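Local coordinates for BF1531-like N-terminal domain-containing protein (Bacteroides fragilis, PDB 3SLR) that is of uncharacterised function but, in this N-terminal part, joins an SGNH-hydrolase-like domain to a magnesium-binding, HAD-phosphatase-like domain, and may hydrolyse ester bonds, at residues A[85-89]-A[191-197]; A[6-10]-A[35-39]; A[254-258]-A[358-362]; A[243-248]-A[288-293]. All blocks are in the same frame, centred on the assembly; numbering follows the deposited sequence.

Interaction 1 (A[85-89]-A[191-197])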
# COMPACT_ATOMS: atom_id res chain seq x y z
N SER A 85 11.35 -12.20 9.28
CA SER A 85 10.76 -12.97 8.19
C SER A 85 9.99 -14.18 8.70
O SER A 85 10.35 -14.80 9.71
CB SER A 85 11.84 -13.44 7.21
OG SER A 85 12.72 -14.36 7.85
N THR A 86 8.93 -14.54 7.98
CA THR A 86 8.24 -15.78 8.30
C THR A 86 9.20 -16.96 8.18
O THR A 86 9.15 -17.89 8.98
CB THR A 86 7.06 -16.02 7.35
OG1 THR A 86 6.18 -14.89 7.41
CG2 THR A 86 6.29 -17.29 7.73
N HIS A 87 10.06 -16.91 7.18
CA HIS A 87 10.99 -18.00 6.92
C HIS A 87 11.87 -18.34 8.12
O HIS A 87 12.08 -19.51 8.44
CB HIS A 87 11.86 -17.66 5.69
CG HIS A 87 12.51 -18.86 5.08
ND1 HIS A 87 11.99 -19.50 3.97
CD2 HIS A 87 13.61 -19.57 5.44
CE1 HIS A 87 12.75 -20.54 3.67
NE2 HIS A 87 13.74 -20.60 4.54
N LYS A 88 12.40 -17.31 8.77
CA LYS A 88 13.30 -17.52 9.91
C LYS A 88 12.52 -17.92 11.16
O LYS A 88 13.01 -18.69 11.98
CB LYS A 88 14.17 -16.28 10.16
CG LYS A 88 15.16 -16.00 9.02
CD LYS A 88 16.22 -17.11 8.91
CE LYS A 88 17.09 -16.91 7.66
NZ LYS A 88 18.22 -17.90 7.60
N LEU A 89 11.29 -17.42 11.28
CA LEU A 89 10.43 -17.80 12.40
C LEU A 89 10.02 -19.27 12.26
O LEU A 89 9.91 -19.98 13.26
CB LEU A 89 9.18 -16.90 12.46
CG LEU A 89 8.24 -17.12 13.66
CD1 LEU A 89 8.91 -16.68 14.96
CD2 LEU A 89 6.92 -16.38 13.47
N TYR A 191 17.97 -17.00 -2.32
CA TYR A 191 18.02 -17.11 -0.87
C TYR A 191 19.07 -18.11 -0.40
O TYR A 191 19.82 -17.86 0.54
CB TYR A 191 16.65 -17.48 -0.29
CG TYR A 191 16.73 -17.95 1.14
CD1 TYR A 191 16.95 -17.05 2.18
CD2 TYR A 191 16.60 -19.30 1.46
CE1 TYR A 191 17.04 -17.48 3.50
CE2 TYR A 191 16.69 -19.75 2.78
CZ TYR A 191 16.90 -18.83 3.79
OH TYR A 191 16.98 -19.27 5.09
N VAL A 192 19.12 -19.26 -1.06
CA VAL A 192 20.09 -20.28 -0.69
C VAL A 192 21.51 -19.72 -0.74
O VAL A 192 22.33 -19.97 0.15
CB VAL A 192 19.92 -21.53 -1.58
CG1 VAL A 192 21.13 -22.43 -1.50
CG2 VAL A 192 18.65 -22.28 -1.17
N ASN A 193 21.79 -18.91 -1.75
CA ASN A 193 23.16 -18.45 -1.98
C ASN A 193 23.50 -17.08 -1.40
O ASN A 193 24.67 -16.69 -1.37
CB ASN A 193 23.45 -18.47 -3.48
CG ASN A 193 23.41 -19.87 -4.05
OD1 ASN A 193 22.70 -20.15 -5.02
ND2 ASN A 193 24.17 -20.77 -3.44
N THR A 194 22.49 -16.34 -0.94
CA THR A 194 22.73 -14.96 -0.51
C THR A 194 22.02 -14.55 0.78
O THR A 194 22.31 -13.49 1.33
CB THR A 194 22.31 -13.96 -1.59
OG1 THR A 194 20.88 -13.93 -1.71
CG2 THR A 194 22.94 -14.31 -2.94
N GLU A 195 21.08 -15.38 1.23
CA GLU A 195 20.26 -15.05 2.40
C GLU A 195 19.27 -13.91 2.11
O GLU A 195 18.63 -13.38 3.02
CB GLU A 195 21.13 -14.73 3.62
CG GLU A 195 21.47 -15.92 4.47
CD GLU A 195 20.27 -16.42 5.25
OE1 GLU A 195 19.61 -15.60 5.92
OE2 GLU A 195 19.98 -17.63 5.19
N ILE A 196 19.14 -13.54 0.84
CA ILE A 196 18.14 -12.55 0.47
C ILE A 196 16.79 -13.24 0.28
O ILE A 196 16.68 -14.18 -0.51
CB ILE A 196 18.52 -11.81 -0.82
CG1 ILE A 196 19.87 -11.11 -0.65
CG2 ILE A 196 17.44 -10.79 -1.22
CD1 ILE A 196 20.36 -10.38 -1.89
N ILE A 197 15.77 -12.78 1.00
CA ILE A 197 14.50 -13.50 1.09
C ILE A 197 13.44 -12.94 0.15
O ILE A 197 12.43 -13.59 -0.11
CB ILE A 197 13.95 -13.50 2.55
CG1 ILE A 197 12.97 -14.66 2.76
CG2 ILE A 197 13.32 -12.17 2.92
CD1 ILE A 197 13.67 -15.95 3.13
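S85 opens the first segment at the N-cap of helix 86-94. Its OG accepts from the backbone N of K88 at 3.1 Å, satisfying an amide that has no carbonyl of an earlier helical turn to bind; a short hydroxyl side chain suits this place, and the same OG is also bonded to D30. T86 turns sideways, its hydroxyl bonded to P129 O. H87 points toward 191-197: its CB lies 3.6 Å from CD1 of I197, while its CD2 comes within 3.4 Å of OH of Y191. The two rings meet obliquely, with centroids 4.6 Å apart and planes at 57°, and F186 meets the imidazole as well. K88 starts sideways, but its long chain carries the ammonium across, where NZ donates to OH of Y191 at 3.1 Å, to OE2 of E195 at 3.0 Å in a salt bridge and weakly to OE1 of E195 at 3.2 Å; OE1 also bonds to the hydroxyl of Y58. E195 leaves helix 188-194 with positive phi (70°), and N of I196 after it bonds OG1 of T194 at 3.1 Å, an ST turn. L89 looks instead into the hydrophobic packing against helices 104-118 and 147-164. Helix 86-94 follows parallel strand 79-83 directly, so the capped helix start lies at the C-terminal edge of the sheet, an arrangement typical of the alpha/beta fold of SGNH hydrolases.

Interaction 2 (A[6-10]-A[35-39])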
# COMPACT_ATOMS: atom_id res chain seq x y z
N PHE A 6 14.17 -2.12 -9.40
CA PHE A 6 15.28 -1.97 -8.48
C PHE A 6 16.39 -1.14 -9.11
O PHE A 6 17.01 -0.31 -8.45
CB PHE A 6 15.84 -3.32 -8.02
CG PHE A 6 17.01 -3.19 -7.08
CD1 PHE A 6 16.80 -2.86 -5.75
CD2 PHE A 6 18.30 -3.36 -7.53
CE1 PHE A 6 17.87 -2.72 -4.87
CE2 PHE A 6 19.38 -3.23 -6.66
CZ PHE A 6 19.16 -2.91 -5.33
N LYS A 7 16.63 -1.35 -10.40
CA LYS A 7 17.63 -0.56 -11.12
C LYS A 7 17.42 0.95 -10.95
O LYS A 7 18.37 1.70 -10.70
CB LYS A 7 17.63 -0.91 -12.60
CG LYS A 7 18.64 -0.10 -13.41
CD LYS A 7 18.55 -0.41 -14.89
CE LYS A 7 19.65 0.32 -15.66
NZ LYS A 7 19.67 1.77 -15.35
N GLU A 8 16.17 1.39 -11.10
CA GLU A 8 15.83 2.80 -10.97
C GLU A 8 16.03 3.28 -9.53
O GLU A 8 16.52 4.39 -9.30
CB GLU A 8 14.38 3.03 -11.38
CG GLU A 8 14.11 2.77 -12.85
CD GLU A 8 12.63 2.88 -13.19
OE1 GLU A 8 11.82 2.21 -12.53
OE2 GLU A 8 12.28 3.65 -14.12
N LEU A 9 15.64 2.44 -8.57
CA LEU A 9 15.81 2.79 -7.16
C LEU A 9 17.28 2.97 -6.81
O LEU A 9 17.66 3.94 -6.14
CB LEU A 9 15.16 1.73 -6.26
CG LEU A 9 13.64 1.62 -6.38
CD1 LEU A 9 13.11 0.58 -5.39
CD2 LEU A 9 12.99 2.98 -6.12
N LYS A 10 18.12 2.05 -7.27
CA LYS A 10 19.55 2.14 -6.99
C LYS A 10 20.16 3.38 -7.65
O LYS A 10 20.99 4.07 -7.05
CB LYS A 10 20.27 0.87 -7.45
CG LYS A 10 21.76 0.89 -7.20
CD LYS A 10 22.36 -0.48 -7.50
CE LYS A 10 23.83 -0.53 -7.17
NZ LYS A 10 24.38 -1.89 -7.44
N LEU A 35 20.09 -5.19 -0.19
CA LEU A 35 19.34 -4.71 -1.34
C LEU A 35 18.08 -3.97 -0.90
O LEU A 35 17.69 -2.98 -1.51
CB LEU A 35 18.98 -5.86 -2.28
CG LEU A 35 20.18 -6.58 -2.91
CD1 LEU A 35 19.69 -7.53 -4.00
CD2 LEU A 35 21.16 -5.57 -3.47
N LEU A 36 17.45 -4.47 0.15
CA LEU A 36 16.25 -3.80 0.68
C LEU A 36 16.61 -2.40 1.17
O LEU A 36 15.85 -1.45 0.98
CB LEU A 36 15.62 -4.63 1.80
CG LEU A 36 14.36 -4.08 2.48
CD1 LEU A 36 13.24 -3.86 1.47
CD2 LEU A 36 13.91 -5.02 3.59
N ALA A 37 17.77 -2.26 1.79
CA ALA A 37 18.25 -0.94 2.22
C ALA A 37 18.39 0.02 1.05
O ALA A 37 17.91 1.16 1.10
CB ALA A 37 19.58 -1.07 2.96
N THR A 38 19.05 -0.45 -0.01
CA THR A 38 19.20 0.36 -1.22
C THR A 38 17.85 0.75 -1.79
O THR A 38 17.61 1.92 -2.12
CB THR A 38 20.01 -0.40 -2.28
OG1 THR A 38 21.35 -0.60 -1.80
CG2 THR A 38 20.07 0.40 -3.57
N ALA A 39 16.95 -0.22 -1.89
CA ALA A 39 15.61 0.02 -2.43
C ALA A 39 14.84 1.05 -1.61
O ALA A 39 14.24 1.96 -2.16
CB ALA A 39 14.83 -1.28 -2.52
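Two helices of the SGNH-hydrolase-like alpha/beta domain pack here: the N-terminal helix 6-12 lies across helix 34-46, which connects the parallel strands 22-29 and 50-55. The short segments cross with 68° between their N-to-C directions and approach to 9.5 Å between axes. The main bump is the ring of F6. Its CA-to-CB bond runs sideways, yet the t rotamer sends the phenyl over the second helix, into a hollow bordered by L35, T38 and A39. A flat aromatic fits this shallow groove: CD1 of F6 lies 4.1 Å from CB of A39, and CZ of F6 3.9 Å from CG2 of T38. Alanine at 39 provides the low floor that lets the backbones come close, with CA of L9 only 5.5 Å from CA of A39. L9, one turn on from F6, fills the hollow beside the same methyl, its CD1 3.8 Å from CB of A39, and continues onto P204 and S207 of helix 203-217. T38 is itself a small bump, its CG2 3.9 Å from CB of K10, whose aliphatic stem covers the methyl while the charged end can stay in solvent. At the other end of the groove, CZ of F6 touches CD2 of L35 at 3.8 Å, and the ring's edge meets the backbone, with CE1 3.4 Å from O of L35.

Interaction 3 (A[254-258]-A[358-362])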
# COMPACT_ATOMS: atom_id res chain seq x y z
N ILE A 254 -19.66 -7.47 -17.75
CA ILE A 254 -18.80 -6.41 -17.25
C ILE A 254 -19.45 -5.42 -16.26
O ILE A 254 -18.76 -4.80 -15.46
CB ILE A 254 -18.13 -5.65 -18.41
CG1 ILE A 254 -16.83 -4.99 -17.93
CG2 ILE A 254 -19.08 -4.64 -19.02
CD1 ILE A 254 -15.78 -5.98 -17.47
N GLY A 255 -20.77 -5.28 -16.32
CA GLY A 255 -21.49 -4.41 -15.40
C GLY A 255 -21.21 -4.74 -13.94
O GLY A 255 -21.17 -3.85 -13.07
N LYS A 256 -21.00 -6.02 -13.67
CA LYS A 256 -20.67 -6.44 -12.31
C LYS A 256 -19.31 -5.89 -11.86
O LYS A 256 -19.13 -5.56 -10.68
CB LYS A 256 -20.71 -7.97 -12.20
CG LYS A 256 -20.32 -8.47 -10.82
CD LYS A 256 -20.44 -9.97 -10.69
CE LYS A 256 -19.50 -10.71 -11.61
NZ LYS A 256 -19.79 -12.16 -11.61
N ALA A 257 -18.36 -5.82 -12.77
CA ALA A 257 -17.05 -5.24 -12.44
C ALA A 257 -17.17 -3.76 -12.06
O ALA A 257 -16.47 -3.28 -11.16
CB ALA A 257 -16.05 -5.42 -13.58
N PHE A 258 -18.05 -3.04 -12.76
CA PHE A 258 -18.24 -1.63 -12.46
C PHE A 258 -18.92 -1.46 -11.10
O PHE A 258 -18.59 -0.54 -10.35
CB PHE A 258 -19.01 -0.91 -13.58
CG PHE A 258 -18.19 -0.70 -14.83
CD1 PHE A 258 -17.20 0.29 -14.88
CD2 PHE A 258 -18.43 -1.45 -15.97
CE1 PHE A 258 -16.45 0.48 -16.02
CE2 PHE A 258 -17.67 -1.26 -17.12
CZ PHE A 258 -16.68 -0.29 -17.14
N GLU A 358 -6.76 -1.80 -19.97
CA GLU A 358 -7.87 -1.61 -20.88
C GLU A 358 -9.17 -2.31 -20.44
O GLU A 358 -10.27 -1.80 -20.65
CB GLU A 358 -7.47 -2.01 -22.30
CG GLU A 358 -7.86 -0.97 -23.34
CD GLU A 358 -6.86 -0.87 -24.48
OE1 GLU A 358 -5.70 -1.32 -24.31
OE2 GLU A 358 -7.24 -0.35 -25.55
N ASP A 359 -9.03 -3.47 -19.81
CA ASP A 359 -10.21 -4.23 -19.39
C ASP A 359 -10.69 -3.79 -18.00
O ASP A 359 -9.94 -3.88 -17.03
CB ASP A 359 -9.86 -5.72 -19.37
CG ASP A 359 -11.07 -6.61 -19.23
OD1 ASP A 359 -12.09 -6.17 -18.66
OD2 ASP A 359 -10.99 -7.77 -19.70
N PRO A 360 -11.93 -3.28 -17.92
CA PRO A 360 -12.46 -2.83 -16.63
C PRO A 360 -12.47 -3.92 -15.55
O PRO A 360 -12.44 -3.61 -14.36
CB PRO A 360 -13.89 -2.40 -16.98
CG PRO A 360 -13.82 -2.03 -18.41
CD PRO A 360 -12.88 -3.03 -19.02
N GLY A 361 -12.51 -5.18 -15.97
CA GLY A 361 -12.47 -6.29 -15.04
C GLY A 361 -11.14 -6.38 -14.31
O GLY A 361 -11.01 -7.10 -13.32
N ASP A 362 -10.16 -5.62 -14.79
CA ASP A 362 -8.82 -5.64 -14.22
C ASP A 362 -8.47 -4.34 -13.48
O ASP A 362 -7.38 -4.24 -12.93
CB ASP A 362 -7.78 -5.85 -15.33
CG ASP A 362 -7.83 -7.25 -15.92
OD1 ASP A 362 -8.32 -8.17 -15.24
OD2 ASP A 362 -7.36 -7.43 -17.07
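The backbone of 254-258 enters helix 255-270, with N of F258 bonded to O of I254 at 3.3 Å, whereas 358-362 is a turn preceding helix 363-368. That turn is held by its own residues: OD1 of D359 accepts from N of G361 at 2.9 Å, an Asx turn, and N of D362 reaches O of D359 at 2.8 Å. The two chains come closest at A257 and G361, whose CA atoms are 5.4 Å apart. P360 is the central side chain, presenting a rigid ring to the first turn of the helix. Its CB sits 3.5 Å from CZ of F258 and 4.0 Å from CG1 of I254, so the proline ring rests against two large hydrophobic side chains of the helix start. A257 matches the close backbone approach because its methyl is short; its CB rests 4.0 Å from CA of G361. Glycine in turn keeps that face low, and a side chain there would be crowded by OD1 of D359. I254 extends over the turn, with CD1 3.7 Å from N of G361. This joins the start of helix 255-270 to the segment near the C-terminal end of the HAD-like domain, with the F258 side chain about 9 Å from a bound magnesium ion. Across the interface the contact is wholly van der Waals: the aspartate spends its hydrogen bond on shaping its own turn, and complementary apolar surfaces do the joining.

Interaction 4 (A[243-248]-A[288-293])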
# COMPACT_ATOMS: atom_id res chain seq x y z
N TRP A 243 -29.23 6.77 -19.95
CA TRP A 243 -28.98 6.51 -18.54
C TRP A 243 -29.46 5.13 -18.11
O TRP A 243 -28.87 4.52 -17.24
CB TRP A 243 -29.59 7.60 -17.65
CG TRP A 243 -31.10 7.66 -17.66
CD1 TRP A 243 -31.89 8.52 -18.39
CD2 TRP A 243 -32.00 6.86 -16.88
NE1 TRP A 243 -33.22 8.28 -18.12
CE2 TRP A 243 -33.32 7.27 -17.20
CE3 TRP A 243 -31.83 5.83 -15.95
CZ2 TRP A 243 -34.44 6.69 -16.63
CZ3 TRP A 243 -32.96 5.25 -15.38
CH2 TRP A 243 -34.25 5.69 -15.72
N GLU A 244 -30.53 4.63 -18.71
CA GLU A 244 -31.02 3.31 -18.31
C GLU A 244 -30.11 2.18 -18.79
O GLU A 244 -30.16 1.07 -18.27
CB GLU A 244 -32.46 3.07 -18.77
CG GLU A 244 -32.75 3.42 -20.20
CD GLU A 244 -33.19 4.87 -20.36
OE1 GLU A 244 -34.40 5.15 -20.24
OE2 GLU A 244 -32.32 5.71 -20.63
N ASN A 245 -29.25 2.48 -19.76
CA ASN A 245 -28.49 1.44 -20.44
C ASN A 245 -26.99 1.33 -20.12
O ASN A 245 -26.29 0.51 -20.70
CB ASN A 245 -28.72 1.57 -21.95
CG ASN A 245 -30.18 1.37 -22.32
OD1 ASN A 245 -30.85 0.48 -21.80
ND2 ASN A 245 -30.70 2.23 -23.20
N ILE A 246 -26.50 2.16 -19.20
CA ILE A 246 -25.10 2.03 -18.77
C ILE A 246 -24.90 0.66 -18.13
O ILE A 246 -25.82 0.09 -17.54
CB ILE A 246 -24.71 3.13 -17.77
CG1 ILE A 246 -25.67 3.12 -16.58
CG2 ILE A 246 -24.65 4.48 -18.47
CD1 ILE A 246 -25.23 3.94 -15.40
N GLN A 247 -23.68 0.13 -18.22
CA GLN A 247 -23.40 -1.21 -17.71
C GLN A 247 -22.97 -1.18 -16.25
O GLN A 247 -21.85 -0.79 -15.92
CB GLN A 247 -22.33 -1.88 -18.58
CG GLN A 247 -22.73 -1.99 -20.03
CD GLN A 247 -21.56 -1.95 -20.97
OE1 GLN A 247 -20.42 -2.20 -20.57
NE2 GLN A 247 -21.81 -1.60 -22.23
N VAL A 248 -23.89 -1.58 -15.37
CA VAL A 248 -23.65 -1.60 -13.93
C VAL A 248 -24.70 -2.52 -13.32
O VAL A 248 -25.84 -2.56 -13.77
CB VAL A 248 -23.76 -0.18 -13.32
CG1 VAL A 248 -25.19 0.35 -13.45
CG2 VAL A 248 -23.29 -0.19 -11.87
N GLU A 288 -27.75 12.16 -14.59
CA GLU A 288 -28.98 11.37 -14.67
C GLU A 288 -28.87 9.94 -14.11
O GLU A 288 -29.76 9.52 -13.37
CB GLU A 288 -29.55 11.36 -16.09
CG GLU A 288 -30.90 12.04 -16.18
CD GLU A 288 -31.54 11.89 -17.54
OE1 GLU A 288 -30.79 11.85 -18.55
OE2 GLU A 288 -32.78 11.79 -17.61
N PRO A 289 -27.80 9.21 -14.44
CA PRO A 289 -27.71 7.85 -13.89
C PRO A 289 -27.62 7.85 -12.36
O PRO A 289 -28.23 6.99 -11.74
CB PRO A 289 -26.42 7.30 -14.50
CG PRO A 289 -26.20 8.10 -15.73
CD PRO A 289 -26.71 9.48 -15.40
N PHE A 290 -26.89 8.79 -11.77
CA PHE A 290 -26.84 8.91 -10.32
C PHE A 290 -28.23 9.10 -9.76
O PHE A 290 -28.59 8.53 -8.73
CB PHE A 290 -25.96 10.09 -9.88
CG PHE A 290 -24.50 9.91 -10.19
CD1 PHE A 290 -23.99 10.26 -11.44
CD2 PHE A 290 -23.62 9.41 -9.24
CE1 PHE A 290 -22.64 10.10 -11.73
CE2 PHE A 290 -22.27 9.25 -9.52
CZ PHE A 290 -21.78 9.59 -10.77
N GLU A 291 -29.02 9.91 -10.46
CA GLU A 291 -30.36 10.29 -10.00
C GLU A 291 -31.43 9.23 -10.29
O GLU A 291 -32.33 9.04 -9.47
CB GLU A 291 -30.78 11.62 -10.64
CG GLU A 291 -29.84 12.78 -10.36
CD GLU A 291 -30.14 14.00 -11.23
OE1 GLU A 291 -30.66 13.82 -12.36
OE2 GLU A 291 -29.84 15.13 -10.80
N ARG A 292 -31.34 8.56 -11.44
CA ARG A 292 -32.46 7.74 -11.94
C ARG A 292 -32.21 6.23 -11.94
O ARG A 292 -33.15 5.44 -11.86
CB ARG A 292 -32.84 8.13 -13.38
CG ARG A 292 -33.03 9.63 -13.66
CD ARG A 292 -34.45 10.12 -13.38
NE ARG A 292 -35.50 9.37 -14.07
CZ ARG A 292 -35.99 9.65 -15.28
NH1 ARG A 292 -35.52 10.67 -15.98
NH2 ARG A 292 -36.95 8.90 -15.80
N ASN A 293 -30.95 5.82 -12.07
CA ASN A 293 -30.61 4.41 -12.20
C ASN A 293 -30.35 3.75 -10.84
O ASN A 293 -29.35 4.03 -10.19
CB ASN A 293 -29.43 4.22 -13.15
CG ASN A 293 -29.19 2.76 -13.54
OD1 ASN A 293 -29.36 1.85 -12.73
ND2 ASN A 293 -28.79 2.54 -14.79
O HOH W 1 -28.35 0.11 -16.43
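W243 dominates this contact between a loop and the last turn of helix 283-292. Its p rotamer lays the indole along the helix, where CB of R292 sits over the six-membered ring, 3.5 Å from its centroid and almost on the normal, a CH-pi contact. R292 folds back through three successive m torsions, so that the guanidinium also reaches the indole, its NH2 3.4 Å from CZ2 of W243, and its NH1 makes a salt bridge with OE2 of E288 at 3.4 Å. The aliphatic stem and flat charged end of arginine suit the partly exposed face of the indole. E288, with chi1 between wells, sets OE2 3.5 Å from CD1 of W243. P289 adds an apolar ring beneath the loop, its CG 3.9 Å from CB of W243 and its CB 3.7 Å from CD1 of I246. I246, p at chi1, brings CD1 onto P289, its side chain about 5 Å from that of D230. N293, in the t rotamer, ends the helix: ND2 donates to O of W243 at 3.2 Å and to a water that donates to O of E244 and O of I246, while OD1 accepts from E295 N. The carboxamide thus ties one loop carbonyl directly, and two through the water, to the helix end, a polar seam beside the metal ligand D230.

Interactions 1 and 2 belong to the SGNH-hydrolase-like domain and touch each other, CD1 of I196 lying 3.6 Å from CD1 of L35; interactions 3 and 4 belong to the HAD-like domain and meet where O of Q247 lies 3.5 Å from CD2 of F258. The latter two share helix 255-270: its start forms interaction 3, and V248 of interaction 4 packs on it. The centres of interactions 1 and 4 are about 52 Å apart, on opposite sides of the chain's centre. Interactions 1 and 3 are surface contacts, 2 and 4 partly buried. Charge and hydroxyl chemistry marks interaction 1, pure packing interactions 2 and 3, and a water-assisted amide with aromatic packing interaction 4.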